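Local coordinates for transcription regulator (Haloarcula marismortui ATCC 43049, PDB 3CRJ), which probably binds cis-regulatory DNA as a dimeric TetR-family transcription regulator, most likely acting as a repressor, at residues Val150-Val159 with Ser191-Gln199. Sequence-based numbering, arbitrary orientation.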
loop_
_atom_site.group_PDB
_atom_site.type_symbol
_atom_site.label_atom_id
_atom_site.label_comp_id
_atom_site.label_asym_id
_atom_site.label_seq_id
_atom_site.Cartn_x
_atom_site.Cartn_y
_atom_site.Cartn_z
ATOM N N VAL A 150 -19.852 2.904 -25.447
ATOM C CA VAL A 150 -19.608 4.106 -24.630
ATOM C C VAL A 150 -18.121 4.284 -24.297
ATOM O O VAL A 150 -17.649 5.405 -24.067
ATOM C CB VAL A 150 -20.422 4.022 -23.300
ATOM C CG1 VAL A 150 -20.087 5.160 -22.341
ATOM C CG2 VAL A 150 -21.904 3.999 -23.598
ATOM N N PHE A 151 -17.397 3.174 -24.228
ATOM C CA PHE A 151 -15.965 3.201 -23.922
ATOM C C PHE A 151 -15.201 2.668 -25.120
ATOM O O PHE A 151 -15.653 1.745 -25.804
ATOM C CB PHE A 151 -15.610 2.309 -22.716
ATOM C CG PHE A 151 -16.275 2.690 -21.405
ATOM C CD1 PHE A 151 -16.619 4.011 -21.107
ATOM C CD2 PHE A 151 -16.486 1.706 -20.418
ATOM C CE1 PHE A 151 -17.194 4.333 -19.868
ATOM C CE2 PHE A 151 -17.055 2.022 -19.195
ATOM C CZ PHE A 151 -17.410 3.332 -18.923
ATOM N N THR A 152 -14.028 3.229 -25.356
ATOM C CA THR A 152 -13.103 2.728 -26.375
ATOM C C THR A 152 -12.759 1.262 -26.141
ATOM O O THR A 152 -12.612 0.841 -24.973
ATOM C CB THR A 152 -11.819 3.531 -26.302
ATOM O OG1 THR A 152 -12.138 4.905 -26.532
ATOM C CG2 THR A 152 -10.792 3.043 -27.304
ATOM N N ASP A 153 -12.617 0.494 -27.225
ATOM C CA ASP A 153 -12.281 -0.918 -27.068
ATOM C C ASP A 153 -10.823 -1.111 -26.672
ATOM O O ASP A 153 -9.951 -1.139 -27.525
ATOM C CB ASP A 153 -12.581 -1.735 -28.330
ATOM C CG ASP A 153 -12.259 -3.217 -28.149
ATOM O OD1 ASP A 153 -12.073 -3.918 -29.152
ATOM O OD2 ASP A 153 -12.176 -3.693 -26.997
ATOM N N VAL A 154 -10.576 -1.289 -25.383
ATOM C CA VAL A 154 -9.215 -1.292 -24.850
ATOM C C VAL A 154 -8.991 -2.552 -24.017
ATOM O O VAL A 154 -9.940 -3.307 -23.778
ATOM C CB VAL A 154 -8.978 -0.016 -23.994
ATOM C CG1 VAL A 154 -9.616 -0.178 -22.654
ATOM C CG2 VAL A 154 -7.461 0.323 -23.893
ATOM N N ASP A 155 -7.750 -2.787 -23.592
ATOM C CA ASP A 155 -7.389 -3.979 -22.811
ATOM C C ASP A 155 -7.981 -3.857 -21.420
ATOM O O ASP A 155 -7.405 -3.230 -20.543
ATOM C CB ASP A 155 -5.866 -4.145 -22.770
ATOM C CG ASP A 155 -5.401 -5.265 -21.841
ATOM O OD1 ASP A 155 -6.205 -5.843 -21.085
ATOM O OD2 ASP A 155 -4.189 -5.551 -21.851
ATOM N N ALA A 156 -9.153 -4.453 -21.247
ATOM C CA ALA A 156 -9.947 -4.334 -20.023
ATOM C C ALA A 156 -9.182 -4.829 -18.828
ATOM O O ALA A 156 -9.203 -4.178 -17.798
ATOM C CB ALA A 156 -11.259 -5.082 -20.145
ATOM N N GLU A 157 -8.483 -5.956 -18.955
ATOM C CA GLU A 157 -7.740 -6.463 -17.804
ATOM C C GLU A 157 -6.735 -5.439 -17.300
ATOM O O GLU A 157 -6.585 -5.268 -16.105
ATOM C CB GLU A 157 -7.075 -7.817 -18.071
ATOM C CG GLU A 157 -7.829 -9.019 -17.434
ATOM C CD GLU A 157 -7.922 -8.986 -15.877
ATOM O OE1 GLU A 157 -7.021 -8.426 -15.193
ATOM O OE2 GLU A 157 -8.899 -9.550 -15.323
ATOM N N HIS A 158 -6.081 -4.746 -18.223
ATOM C CA HIS A 158 -5.042 -3.814 -17.870
ATOM C C HIS A 158 -5.561 -2.478 -17.387
ATOM O O HIS A 158 -4.998 -1.876 -16.487
ATOM C CB HIS A 158 -4.075 -3.560 -19.003
ATOM C CG HIS A 158 -3.107 -2.489 -18.666
ATOM N ND1 HIS A 158 -1.995 -2.730 -17.898
ATOM C CD2 HIS A 158 -3.142 -1.152 -18.886
ATOM C CE1 HIS A 158 -1.360 -1.588 -17.690
ATOM N NE2 HIS A 158 -2.040 -0.615 -18.274
ATOM N N VAL A 159 -6.616 -1.983 -18.004
ATOM C CA VAL A 159 -7.271 -0.831 -17.407
ATOM C C VAL A 159 -7.708 -1.125 -15.970
ATOM O O VAL A 159 -7.452 -0.311 -15.076
ATOM C CB VAL A 159 -8.406 -0.240 -18.296
ATOM C CG1 VAL A 159 -9.049 0.933 -17.624
ATOM C CG2 VAL A 159 -7.833 0.210 -19.599
ATOM N N SER A 191 -10.417 9.049 -11.952
ATOM C CA SER A 191 -11.217 9.581 -13.065
ATOM C C SER A 191 -10.371 9.995 -14.259
ATOM O O SER A 191 -10.670 9.610 -15.382
ATOM C CB SER A 191 -12.157 10.725 -12.660
ATOM O OG SER A 191 -13.453 10.179 -12.473
ATOM N N GLU A 192 -9.303 10.752 -14.017
ATOM C CA GLU A 192 -8.417 11.156 -15.099
ATOM C C GLU A 192 -7.924 9.932 -15.850
ATOM O O GLU A 192 -7.999 9.880 -17.090
ATOM C CB GLU A 192 -7.242 11.982 -14.573
ATOM C CG GLU A 192 -7.608 13.374 -14.139
ATOM C CD GLU A 192 -6.600 13.983 -13.189
ATOM O OE1 GLU A 192 -5.777 13.248 -12.612
ATOM O OE2 GLU A 192 -6.634 15.214 -12.994
ATOM N N TYR A 193 -7.464 8.928 -15.105
ATOM C CA TYR A 193 -6.917 7.745 -15.739
ATOM C C TYR A 193 -7.951 7.086 -16.618
ATOM O O TYR A 193 -7.665 6.741 -17.778
ATOM C CB TYR A 193 -6.398 6.710 -14.742
ATOM C CG TYR A 193 -5.902 5.498 -15.481
ATOM C CD1 TYR A 193 -4.717 5.553 -16.217
ATOM C CD2 TYR A 193 -6.644 4.326 -15.506
ATOM C CE1 TYR A 193 -4.274 4.475 -16.923
ATOM C CE2 TYR A 193 -6.221 3.229 -16.230
ATOM C CZ TYR A 193 -5.033 3.311 -16.939
ATOM O OH TYR A 193 -4.606 2.230 -17.673
ATOM N N ALA A 194 -9.144 6.898 -16.057
ATOM C CA ALA A 194 -10.203 6.157 -16.722
ATOM C C ALA A 194 -10.667 6.893 -17.976
ATOM O O ALA A 194 -10.968 6.268 -19.004
ATOM C CB ALA A 194 -11.345 5.975 -15.789
ATOM N N ASP A 195 -10.717 8.222 -17.890
ATOM C CA ASP A 195 -11.317 9.001 -18.949
ATOM C C ASP A 195 -10.362 9.028 -20.129
ATOM O O ASP A 195 -10.789 9.048 -21.283
ATOM C CB ASP A 195 -11.649 10.407 -18.464
ATOM C CG ASP A 195 -12.874 10.450 -17.518
ATOM O OD1 ASP A 195 -13.510 11.525 -17.494
ATOM O OD2 ASP A 195 -13.213 9.460 -16.792
ATOM N N ALA A 196 -9.068 8.989 -19.819
ATOM C CA ALA A 196 -8.022 8.993 -20.824
ATOM C C ALA A 196 -7.970 7.654 -21.561
ATOM O O ALA A 196 -7.651 7.599 -22.762
ATOM C CB ALA A 196 -6.684 9.317 -20.189
HETATM N N MSE A 197 -8.314 6.581 -20.867
HETATM C CA MSE A 197 -8.313 5.276 -21.499
HETATM C C MSE A 197 -9.624 4.984 -22.237
HETATM O O MSE A 197 -9.623 4.466 -23.353
HETATM C CB MSE A 197 -7.974 4.185 -20.485
HETATM C CG MSE A 197 -6.607 4.377 -19.811
HETATM SE SE MSE A 197 -5.094 4.266 -21.069
HETATM C CE MSE A 197 -4.749 6.142 -21.430
ATOM N N LEU A 198 -10.739 5.344 -21.624
ATOM C CA LEU A 198 -12.025 4.840 -22.070
ATOM C C LEU A 198 -12.774 5.774 -22.991
ATOM O O LEU A 198 -13.405 5.328 -23.939
ATOM C CB LEU A 198 -12.900 4.554 -20.858
ATOM C CG LEU A 198 -12.846 3.195 -20.168
ATOM C CD1 LEU A 198 -11.628 2.354 -20.519
ATOM C CD2 LEU A 198 -12.956 3.428 -18.679
ATOM N N GLN A 199 -12.741 7.064 -22.682
ATOM C CA GLN A 199 -13.521 8.038 -23.429
ATOM C C GLN A 199 -12.568 8.948 -24.175
ATOM O O GLN A 199 -11.596 8.444 -24.746
ATOM C CB GLN A 199 -14.445 8.843 -22.512
ATOM C CG GLN A 199 -15.167 8.022 -21.468
ATOM C CD GLN A 199 -16.632 8.374 -21.386
ATOM O OE1 GLN A 199 -17.415 8.033 -22.280
ATOM N NE2 GLN A 199 -17.022 9.047 -20.311
ATOM O OXT GLN A 199 -12.729 10.167 -24.217
#
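Leu198, in the last turn of helix 181-198, lays its branched CG over one face of the Phe151 ring, a CH-pi contact with CG 4.0 Å from the ring centroid. Phe151 suits this buried place because its flat ring offers a broad apolar surface to a branched aliphatic chain; with CG anti to its own carbonyl carbon (chi1 -61°), the ring turns one face to Leu198. Replacing Phe151 by alanine is likely to open a gap beside Leu198 and leave its CG without an aromatic face to pack on. Branching lets Leu198 and Val159 each touch several apolar neighbours. The CD1 branch of Leu198 reaches on to Val154 CG1, at 3.9 Å, and to Val159 CG1. Val159, in the first turn of helix 156-176, splits its two methyls: CG1 also meets Tyr193 CE2 at 3.9 Å, while CG2 packs on CB of the selenomethionine Met197. Tyr193 OH and His158 NE2 both bond to Glu192 of the second subunit, placing this edge at the dimer interface. A polar clasp joins backbone and side chain: Leu198 O accepts from Thr152 N at 2.6 Å, nearly straight and in the carbonyl plane, and from the Thr152 hydroxyl, OG1, at 2.9 Å, from above that plane. Because the chain ends at Gln199, no amide four residues on can serve this carbonyl; the amide and hydroxyl of Thr152 serve it instead, tying the C-terminus to the loop before helix 156-176.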